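Putative iron binding protein (Bordetella pertussis Tohama I, PDB 2OWS) probably serves as the solute-binding component of a bacterial iron uptake system, holding ferric ion, here together with oxalate. Local coordinates at residues L104-L109 against A196-V201. Numbering follows the deposited sequence.
Sequences LRDRVL and ANAYYV. With FE (Fe (III) ion), chain B; OXL (oxalate ion), chain C.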
ATOM      1  N   LEU A 104       4.340   0.839   4.022  1.00  6.71           N
ATOM      2  CA  LEU A 104       3.138   0.013   4.189  1.00  6.85           C
ATOM      3  C   LEU A 104       1.872   0.842   3.996  1.00  6.36           C
ATOM      4  O   LEU A 104       1.781   1.990   4.485  1.00  7.00           O
ATOM      5  CB  LEU A 104       3.119  -0.644   5.574  1.00  7.30           C
ATOM      6  CG  LEU A 104       4.420  -1.340   5.993  1.00  8.92           C
ATOM      7  CD1 LEU A 104       4.272  -1.947   7.387  1.00  9.94           C
ATOM      8  CD2 LEU A 104       4.825  -2.392   4.977  1.00 10.85           C
ATOM      9  N   ARG A 105       0.913   0.233   3.303  1.00  6.54           N
ATOM     10  CA  ARG A 105      -0.378   0.827   3.001  1.00  6.33           C
ATOM     11  C   ARG A 105      -1.458  -0.103   3.560  1.00  6.16           C
ATOM     12  O   ARG A 105      -1.942  -0.999   2.865  1.00  6.84           O
ATOM     13  CB  ARG A 105      -0.507   0.996   1.500  1.00  6.76           C
ATOM     14  CG  ARG A 105       0.479   2.041   0.962  1.00  6.95           C
ATOM     15  CD  ARG A 105       0.793   1.862  -0.517  1.00  6.34           C
ATOM     16  NE  ARG A 105      -0.381   1.895  -1.389  1.00  7.32           N
ATOM     17  CZ  ARG A 105      -0.867   2.982  -1.981  1.00  7.38           C
ATOM     18  NH1 ARG A 105      -0.319   4.183  -1.778  1.00  7.31           N
ATOM     19  NH2 ARG A 105      -1.919   2.860  -2.786  1.00  8.47           N
ATOM     20  N   ASP A 106      -1.800   0.137   4.824  1.00  6.36           N
ATOM     21  CA  ASP A 106      -2.782  -0.676   5.521  1.00  6.33           C
ATOM     22  C   ASP A 106      -4.207  -0.329   5.131  1.00  5.91           C
ATOM     23  O   ASP A 106      -4.565   0.853   4.986  1.00  5.75           O
ATOM     24  CB  ASP A 106      -2.594  -0.649   7.054  1.00  7.08           C
ATOM     25  CG  ASP A 106      -2.473   0.748   7.642  1.00  7.21           C
ATOM     26  OD1 ASP A 106      -1.752   1.614   7.075  1.00  8.02           O
ATOM     27  OD2 ASP A 106      -3.074   0.950   8.717  1.00  8.52           O
ATOM     28  N   ARG A 107      -5.007  -1.367   4.915  1.00  5.89           N
ATOM     29  CA  ARG A 107      -6.415  -1.199   4.555  1.00  5.75           C
ATOM     30  C   ARG A 107      -7.262  -1.409   5.810  1.00  6.18           C
ATOM     31  O   ARG A 107      -7.262  -2.511   6.387  1.00  7.11           O
ATOM     32  CB  ARG A 107      -6.831  -2.173   3.459  1.00  6.44           C
ATOM     33  CG  ARG A 107      -8.138  -1.746   2.750  1.00  5.79           C
ATOM     34  CD  ARG A 107      -8.188  -2.179   1.284  1.00  6.24           C
ATOM     35  NE  ARG A 107      -9.354  -1.666   0.549  1.00  5.43           N
ATOM     36  CZ  ARG A 107      -9.492  -0.399   0.153  1.00  5.63           C
ATOM     37  NH1 ARG A 107      -8.566   0.509   0.458  1.00  7.08           N
ATOM     38  NH2 ARG A 107     -10.562  -0.033  -0.548  1.00  7.25           N
ATOM     39  N   VAL A 108      -7.934  -0.340   6.247  1.00  5.45           N
ATOM     40  CA  VAL A 108      -8.508  -0.257   7.584  1.00  5.57           C
ATOM     41  C   VAL A 108      -9.995   0.030   7.504  1.00  6.00           C
ATOM     42  O   VAL A 108     -10.578   0.107   6.416  1.00  5.55           O
ATOM     43  CB  VAL A 108      -7.769   0.812   8.448  1.00  4.70           C
ATOM     44  CG1 VAL A 108      -6.258   0.480   8.532  1.00  6.19           C
ATOM     45  CG2 VAL A 108      -7.948   2.183   7.848  1.00  6.03           C
ATOM     46  N   LEU A 109     -10.611   0.150   8.680  1.00  5.46           N
ATOM     47  CA  LEU A 109     -12.017   0.493   8.760  1.00  5.85           C
ATOM     48  C   LEU A 109     -12.167   1.951   9.170  1.00  5.29           C
ATOM     49  O   LEU A 109     -11.671   2.372  10.212  1.00  6.32           O
ATOM     50  CB  LEU A 109     -12.707  -0.410   9.785  1.00  5.59           C
ATOM     51  CG  LEU A 109     -14.247  -0.486   9.722  1.00  5.52           C
ATOM     52  CD1 LEU A 109     -14.759  -1.328   8.528  1.00  6.34           C
ATOM     53  CD2 LEU A 109     -14.800  -1.058  11.028  1.00  7.32           C
ATOM     54  N   ALA A 196     -11.187   1.246   3.676  1.00  5.16           N
ATOM     55  CA  ALA A 196     -10.425   2.222   2.903  1.00  5.28           C
ATOM     56  C   ALA A 196      -9.007   2.315   3.466  1.00  5.64           C
ATOM     57  O   ALA A 196      -8.735   1.848   4.565  1.00  5.98           O
ATOM     58  CB  ALA A 196     -11.132   3.579   2.930  1.00  6.14           C
ATOM     59  N   ASN A 197      -8.081   2.894   2.709  1.00  5.14           N
ATOM     60  CA  ASN A 197      -6.709   2.936   3.180  1.00  5.13           C
ATOM     61  C   ASN A 197      -6.440   3.989   4.244  1.00  5.29           C
ATOM     62  O   ASN A 197      -6.912   5.122   4.141  1.00  5.30           O
ATOM     63  CB  ASN A 197      -5.735   3.109   2.023  1.00  5.62           C
ATOM     64  CG  ASN A 197      -5.617   1.862   1.164  1.00  6.81           C
ATOM     65  OD1 ASN A 197      -5.940   0.764   1.605  1.00  7.65           O
ATOM     66  ND2 ASN A 197      -5.126   2.033  -0.059  1.00  8.94           N
ATOM     67  N   ALA A 198      -5.661   3.615   5.259  1.00  5.15           N
ATOM     68  CA  ALA A 198      -5.362   4.521   6.354  1.00  5.69           C
ATOM     69  C   ALA A 198      -4.709   5.848   5.910  1.00  5.35           C
ATOM     70  O   ALA A 198      -4.981   6.904   6.507  1.00  5.02           O
ATOM     71  CB  ALA A 198      -4.462   3.799   7.376  1.00  6.18           C
ATOM     72  N   TYR A 199      -3.832   5.797   4.906  1.00  5.04           N
ATOM     73  CA  TYR A 199      -3.075   7.006   4.553  1.00  5.34           C
ATOM     74  C   TYR A 199      -3.995   8.139   4.098  1.00  5.52           C
ATOM     75  O   TYR A 199      -3.658   9.318   4.319  1.00  5.05           O
ATOM     76  CB  TYR A 199      -1.898   6.721   3.577  1.00  5.57           C
ATOM     77  CG  TYR A 199      -2.333   6.135   2.259  1.00  5.29           C
ATOM     78  CD1 TYR A 199      -2.863   6.941   1.252  1.00  6.62           C
ATOM     79  CD2 TYR A 199      -2.257   4.751   2.023  1.00  6.87           C
ATOM     80  CE1 TYR A 199      -3.315   6.387   0.048  1.00  6.02           C
ATOM     81  CE2 TYR A 199      -2.697   4.202   0.828  1.00  6.86           C
ATOM     82  CZ  TYR A 199      -3.217   5.023  -0.153  1.00  6.86           C
ATOM     83  OH  TYR A 199      -3.693   4.472  -1.315  1.00  9.36           O
ATOM     84  N   TYR A 200      -5.164   7.810   3.513  1.00  5.36           N
ATOM     85  CA  TYR A 200      -6.113   8.886   3.138  1.00  5.74           C
ATOM     86  C   TYR A 200      -6.601   9.660   4.353  1.00  6.06           C
ATOM     87  O   TYR A 200      -6.928  10.834   4.247  1.00  6.61           O
ATOM     88  CB  TYR A 200      -7.328   8.391   2.324  1.00  6.12           C
ATOM     89  CG  TYR A 200      -6.904   7.806   1.024  1.00  6.39           C
ATOM     90  CD1 TYR A 200      -7.042   6.442   0.783  1.00  7.21           C
ATOM     91  CD2 TYR A 200      -6.327   8.606   0.035  1.00  7.08           C
ATOM     92  CE1 TYR A 200      -6.614   5.886  -0.392  1.00  7.62           C
ATOM     93  CE2 TYR A 200      -5.910   8.065  -1.150  1.00  6.65           C
ATOM     94  CZ  TYR A 200      -6.030   6.692  -1.349  1.00  8.76           C
ATOM     95  OH  TYR A 200      -5.553   6.118  -2.494  1.00 10.63           O
ATOM     96  N   VAL A 201      -6.661   8.988   5.501  1.00  6.07           N
ATOM     97  CA  VAL A 201      -7.076   9.640   6.744  1.00  6.65           C
ATOM     98  C   VAL A 201      -5.956  10.567   7.216  1.00  6.69           C
ATOM     99  O   VAL A 201      -6.218  11.632   7.773  1.00  7.16           O
ATOM    100  CB  VAL A 201      -7.463   8.590   7.827  1.00  6.21           C
ATOM    101  CG1 VAL A 201      -8.018   9.279   9.057  1.00  7.37           C
ATOM    102  CG2 VAL A 201      -8.470   7.626   7.248  1.00  9.01           C
TER
HETATM  103 FE    FE B 324      -5.529   5.874  -4.339  0.70  8.12          FE
HETATM  104  C1  OXL C 325      -8.285   6.755  -4.182  0.70  8.15           C
HETATM  105  C2  OXL C 325      -7.538   8.003  -4.349  0.70  8.22           C
HETATM  106  O1  OXL C 325      -7.691   5.668  -4.381  0.70  9.10           O
HETATM  107  O2  OXL C 325      -6.302   7.917  -4.520  0.70 10.60           O
HETATM  108  O3  OXL C 325      -9.484   6.786  -3.808  0.70  6.63           O
HETATM  109  O4  OXL C 325      -8.140   9.099  -4.294  0.70 10.05           O
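A196 forms an antiparallel hydrogen-bonded pair with V108: V108 N gives to A196 O at 2.9 Å, and A196 N to V108 O. N197 faces R107 in the adjoining non-hydrogen-bonded pair. R107, its CG anti to the backbone N (chi1 -162°), brings NH1 to N197 OD1 at 2.9 Å in a weak, bent bond, with guanidinium and amide planes 79° apart; the stronger partner of that guanidinium is D179, by salt bridge. On its other branch the amide gives ND2 to Y199 OH at 3.1 Å, close to the amide plane. A198 follows the strand, and its N reaches D106 O, 3.0 Å away and almost straight, while its CB packs against V108 CG2 and the D106 carboxylate, which is salt-bridged to R224. Y199 lies with CE2 3.5 Å above the R105 guanidinium plane, the planes 32° apart; E276 holds this arginine by salt bridge. Y199 OH donates to Y200 OH (2.7 Å), and only Y200 OH of the pair binds the iron here, at 1.9 Å, alongside a chelating oxalate, Y143 and further ligand atoms. This strand-to-helix junction forms part of the ferric site of a periplasmic-binding-protein fold, as in transferrin-like iron carriers.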